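Local coordinates for ankyrin repeat-containing protein YAR1 (Saccharomyces cerevisiae, PDB 4BSZ) that is an ankyrin-repeat protein that binds unfolded proteins and is required for a normal rate of cell proliferation, at residues Asn89-His100 with Ala120-Asp131. Residues are numbered along the deposited sequence; the frame is centred on the assembly and turned at random.
Sequences NEVNKTGNTALH and ADPFIRNKFGHD
N89 turns its side-chain carbonyl to the next loop: OD1 accepts D121 N at 3.0 Å along a nearly straight N-H line (178°). V91, beta-branched and apolar, sets CG1 against CG2 of I124. At the turn, K127 bends back so that NZ donates to K93 O, and its backbone N donates to T94 O (3.1 Å), while T94 CG2 meets F128 CE2. G95 suits its positive phi (87°), where a CB would press on the preceding carbonyl O and point at the facing loop. N96 OD1 takes ND2 of N126 on a lone pair, at 3.0 Å; N96 ND2 hydrogen-bonds an acidic side chain of the chain of another protein. With CG between its backbone N and carbonyl carbon (chi1 64°), N126 curls OD1 back to accept F128 N, making an Asx turn, and H130 N from the opposite face of its carbonyl plane. Were N126 an alanine, N96 OD1 would probably lose this donor, and F128 N and H130 N their shared acceptor. T97, the N-cap, accepts H100 N on OG1. L99 packs CD2 on A120 and P122. H100 ND1 pairs with T97 OG1, steering NE2 to H130 O (3.0 Å). These successive ankyrin beta-hairpin loops lie side by side, L99 reaching helices 108-117 and 132-138, A98 helix 55-61.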
loop_
_atom_site.group_PDB
_atom_site.type_symbol
_atom_site.label_atom_id
_atom_site.label_comp_id
_atom_site.label_asym_id
_atom_site.label_seq_id
_atom_site.Cartn_x
_atom_site.Cartn_y
_atom_site.Cartn_z
ATOM N N ASN B 89 40.186 18.315 -17.959
ATOM C CA ASN B 89 38.788 18.678 -17.857
ATOM C C ASN B 89 38.337 19.476 -19.066
ATOM O O ASN B 89 37.316 20.151 -19.010
ATOM C CB ASN B 89 38.542 19.473 -16.571
ATOM C CG ASN B 89 38.816 18.657 -15.319
ATOM O OD1 ASN B 89 38.319 17.537 -15.172
ATOM N ND2 ASN B 89 39.616 19.212 -14.412
ATOM N N GLU B 90 39.103 19.412 -20.153
ATOM C CA GLU B 90 38.764 20.147 -21.370
ATOM C C GLU B 90 37.496 19.556 -21.988
ATOM O O GLU B 90 37.318 18.330 -22.022
ATOM C CB GLU B 90 39.929 20.125 -22.365
ATOM C CG GLU B 90 40.002 21.337 -23.287
ATOM C CD GLU B 90 39.228 21.152 -24.586
ATOM O OE1 GLU B 90 38.751 20.029 -24.843
ATOM O OE2 GLU B 90 39.099 22.129 -25.357
ATOM N N VAL B 91 36.611 20.438 -22.448
ATOM C CA VAL B 91 35.325 20.042 -23.020
ATOM C C VAL B 91 35.260 20.370 -24.513
ATOM O O VAL B 91 35.830 21.371 -24.966
ATOM C CB VAL B 91 34.133 20.737 -22.291
ATOM C CG1 VAL B 91 34.130 20.389 -20.817
ATOM C CG2 VAL B 91 34.171 22.244 -22.483
ATOM N N ASN B 92 34.578 19.528 -25.282
ATOM C CA ASN B 92 34.402 19.802 -26.710
ATOM C C ASN B 92 33.214 20.736 -26.949
ATOM O O ASN B 92 32.659 21.267 -25.993
ATOM C CB ASN B 92 34.269 18.500 -27.504
ATOM C CG ASN B 92 33.152 17.612 -26.990
ATOM O OD1 ASN B 92 32.117 18.091 -26.529
ATOM N ND2 ASN B 92 33.363 16.304 -27.068
ATOM N N LYS B 93 32.827 20.940 -28.208
ATOM C CA LYS B 93 31.738 21.872 -28.523
ATOM C C LYS B 93 30.429 21.478 -27.832
ATOM O O LYS B 93 29.572 22.325 -27.559
ATOM C CB LYS B 93 31.508 21.992 -30.037
ATOM C CG LYS B 93 32.610 22.713 -30.811
ATOM C CD LYS B 93 32.040 23.422 -32.048
ATOM C CE LYS B 93 33.059 23.545 -33.193
ATOM N NZ LYS B 93 34.320 24.252 -32.826
ATOM N N THR B 94 30.295 20.188 -27.546
ATOM C CA THR B 94 29.089 19.643 -26.941
ATOM C C THR B 94 29.200 19.688 -25.408
ATOM O O THR B 94 28.247 19.375 -24.687
ATOM C CB THR B 94 28.839 18.210 -27.463
ATOM O OG1 THR B 94 28.993 18.199 -28.887
ATOM C CG2 THR B 94 27.445 17.717 -27.110
ATOM N N GLY B 95 30.370 20.099 -24.921
ATOM C CA GLY B 95 30.593 20.303 -23.500
ATOM C C GLY B 95 31.034 19.062 -22.746
ATOM O O GLY B 95 30.930 19.000 -21.520
ATOM N N ASN B 96 31.537 18.072 -23.479
ATOM C CA ASN B 96 31.928 16.799 -22.881
ATOM C C ASN B 96 33.425 16.697 -22.580
ATOM O O ASN B 96 34.265 17.086 -23.390
ATOM C CB ASN B 96 31.490 15.622 -23.769
ATOM C CG ASN B 96 29.986 15.382 -23.736
ATOM O OD1 ASN B 96 29.358 15.432 -22.680
ATOM N ND2 ASN B 96 29.408 15.109 -24.899
ATOM N N THR B 97 33.743 16.176 -21.399
ATOM C CA THR B 97 35.119 15.880 -21.043
ATOM C C THR B 97 35.460 14.508 -21.588
ATOM O O THR B 97 34.568 13.768 -22.010
ATOM C CB THR B 97 35.306 15.838 -19.524
ATOM O OG1 THR B 97 34.455 14.827 -18.968
ATOM C CG2 THR B 97 34.969 17.189 -18.909
ATOM N N ALA B 98 36.743 14.164 -21.573
ATOM C CA ALA B 98 37.150 12.807 -21.904
ATOM C C ALA B 98 36.462 11.823 -20.951
ATOM O O ALA B 98 36.075 10.716 -21.344
ATOM C CB ALA B 98 38.646 12.669 -21.815
ATOM N N LEU B 99 36.301 12.248 -19.701
ATOM C CA LEU B 99 35.674 11.424 -18.692
ATOM C C LEU B 99 34.265 11.040 -19.114
ATOM O O LEU B 99 33.873 9.874 -18.984
ATOM C CB LEU B 99 35.640 12.170 -17.367
ATOM C CG LEU B 99 35.174 11.380 -16.149
ATOM C CD1 LEU B 99 35.826 10.002 -16.114
ATOM C CD2 LEU B 99 35.502 12.163 -14.895
ATOM N N HIS B 100 33.507 12.019 -19.619
ATOM C CA HIS B 100 32.149 11.779 -20.115
ATOM C C HIS B 100 32.129 10.629 -21.109
ATOM O O HIS B 100 31.307 9.728 -21.006
ATOM C CB HIS B 100 31.590 13.020 -20.810
ATOM C CG HIS B 100 30.963 14.011 -19.883
ATOM N ND1 HIS B 100 31.684 15.015 -19.268
ATOM C CD2 HIS B 100 29.681 14.166 -19.481
ATOM C CE1 HIS B 100 30.872 15.738 -18.519
ATOM N NE2 HIS B 100 29.651 15.242 -18.629
ATOM N N ALA B 120 40.265 14.145 -12.220
ATOM C CA ALA B 120 39.266 14.647 -13.152
ATOM C C ALA B 120 37.967 14.944 -12.415
ATOM O O ALA B 120 37.611 14.254 -11.452
ATOM C CB ALA B 120 39.022 13.638 -14.264
ATOM N N ASP B 121 37.267 15.979 -12.875
ATOM C CA ASP B 121 35.984 16.362 -12.307
ATOM C C ASP B 121 34.868 15.605 -13.031
ATOM O O ASP B 121 34.676 15.785 -14.234
ATOM C CB ASP B 121 35.791 17.882 -12.425
ATOM C CG ASP B 121 34.625 18.401 -11.587
ATOM O OD1 ASP B 121 34.269 17.760 -10.575
ATOM O OD2 ASP B 121 34.067 19.463 -11.938
ATOM N N PRO B 122 34.140 14.740 -12.302
ATOM C CA PRO B 122 33.012 13.998 -12.875
ATOM C C PRO B 122 31.704 14.766 -12.708
ATOM O O PRO B 122 30.627 14.225 -12.977
ATOM C CB PRO B 122 32.985 12.731 -12.025
ATOM C CG PRO B 122 33.406 13.214 -10.664
ATOM C CD PRO B 122 34.374 14.368 -10.894
ATOM N N PHE B 123 31.803 16.018 -12.263
ATOM C CA PHE B 123 30.623 16.843 -12.041
ATOM C C PHE B 123 30.437 17.905 -13.113
ATOM O O PHE B 123 29.438 18.625 -13.096
ATOM C CB PHE B 123 30.664 17.486 -10.661
ATOM C CG PHE B 123 30.576 16.495 -9.543
ATOM C CD1 PHE B 123 29.397 15.811 -9.302
ATOM C CD2 PHE B 123 31.673 16.232 -8.739
ATOM C CE1 PHE B 123 29.308 14.887 -8.279
ATOM C CE2 PHE B 123 31.593 15.309 -7.711
ATOM C CZ PHE B 123 30.408 14.634 -7.481
ATOM N N ILE B 124 31.393 17.997 -14.041
ATOM C CA ILE B 124 31.271 18.921 -15.160
ATOM C C ILE B 124 30.007 18.562 -15.917
ATOM O O ILE B 124 29.780 17.395 -16.237
ATOM C CB ILE B 124 32.455 18.822 -16.144
ATOM C CG1 ILE B 124 33.799 18.981 -15.422
ATOM C CG2 ILE B 124 32.302 19.851 -17.251
ATOM C CD1 ILE B 124 34.149 20.395 -15.075
ATOM N N ARG B 125 29.181 19.568 -16.184
ATOM C CA ARG B 125 27.914 19.360 -16.864
ATOM C C ARG B 125 27.988 19.826 -18.301
ATOM O O ARG B 125 28.460 20.928 -18.569
ATOM C CB ARG B 125 26.820 20.120 -16.135
ATOM C CG ARG B 125 26.659 19.668 -14.719
ATOM C CD ARG B 125 25.229 19.306 -14.455
ATOM N NE ARG B 125 24.489 20.436 -13.912
ATOM C CZ ARG B 125 24.078 20.510 -12.651
ATOM N NH1 ARG B 125 24.331 19.505 -11.818
ATOM N NH2 ARG B 125 23.408 21.576 -12.229
ATOM N N ASN B 126 27.517 18.994 -19.227
ATOM C CA ASN B 126 27.547 19.339 -20.659
ATOM C C ASN B 126 26.384 20.236 -21.143
ATOM O O ASN B 126 25.541 20.663 -20.347
ATOM C CB ASN B 126 27.656 18.072 -21.519
ATOM C CG ASN B 126 26.446 17.155 -21.382
ATOM O OD1 ASN B 126 25.329 17.608 -21.155
ATOM N ND2 ASN B 126 26.669 15.855 -21.532
ATOM N N LYS B 127 26.338 20.497 -22.449
ATOM C CA LYS B 127 25.308 21.363 -23.034
ATOM C C LYS B 127 23.883 20.860 -22.777
ATOM O O LYS B 127 22.914 21.625 -22.885
ATOM C CB LYS B 127 25.527 21.553 -24.545
ATOM C CG LYS B 127 26.825 22.253 -24.932
ATOM C CD LYS B 127 26.873 23.690 -24.439
ATOM C CE LYS B 127 28.233 24.326 -24.732
ATOM N NZ LYS B 127 28.493 24.469 -26.191
ATOM N N PHE B 128 23.762 19.579 -22.433
ATOM C CA PHE B 128 22.457 18.976 -22.153
ATOM C C PHE B 128 22.193 18.857 -20.653
ATOM O O PHE B 128 21.126 18.411 -20.238
ATOM C CB PHE B 128 22.340 17.604 -22.825
ATOM C CG PHE B 128 22.741 17.606 -24.267
ATOM C CD1 PHE B 128 22.026 18.345 -25.195
ATOM C CD2 PHE B 128 23.838 16.876 -24.697
ATOM C CE1 PHE B 128 22.394 18.359 -26.530
ATOM C CE2 PHE B 128 24.217 16.883 -26.039
ATOM C CZ PHE B 128 23.492 17.630 -26.955
ATOM N N GLY B 129 23.176 19.247 -19.847
ATOM C CA GLY B 129 23.017 19.294 -18.404
ATOM C C GLY B 129 23.499 18.065 -17.670
ATOM O O GLY B 129 23.284 17.943 -16.472
ATOM N N HIS B 130 24.158 17.156 -18.382
ATOM C CA HIS B 130 24.581 15.881 -17.802
ATOM C C HIS B 130 26.063 15.839 -17.431
ATOM O O HIS B 130 26.915 16.365 -18.158
ATOM C CB HIS B 130 24.260 14.738 -18.767
ATOM C CG HIS B 130 22.810 14.646 -19.140
ATOM N ND1 HIS B 130 21.795 14.697 -18.202
ATOM C CD2 HIS B 130 22.206 14.484 -20.339
ATOM C CE1 HIS B 130 20.631 14.578 -18.815
ATOM N NE2 HIS B 130 20.848 14.444 -20.110
ATOM N N ASP B 131 26.364 15.218 -16.291
ATOM C CA ASP B 131 27.754 14.970 -15.891
ATOM C C ASP B 131 28.146 13.513 -16.104
ATOM O O ASP B 131 27.313 12.686 -16.463
ATOM C CB ASP B 131 28.002 15.384 -14.440
ATOM C CG ASP B 131 26.948 14.856 -13.487
ATOM O OD1 ASP B 131 26.305 13.827 -13.788
ATOM O OD2 ASP B 131 26.765 15.479 -12.420
#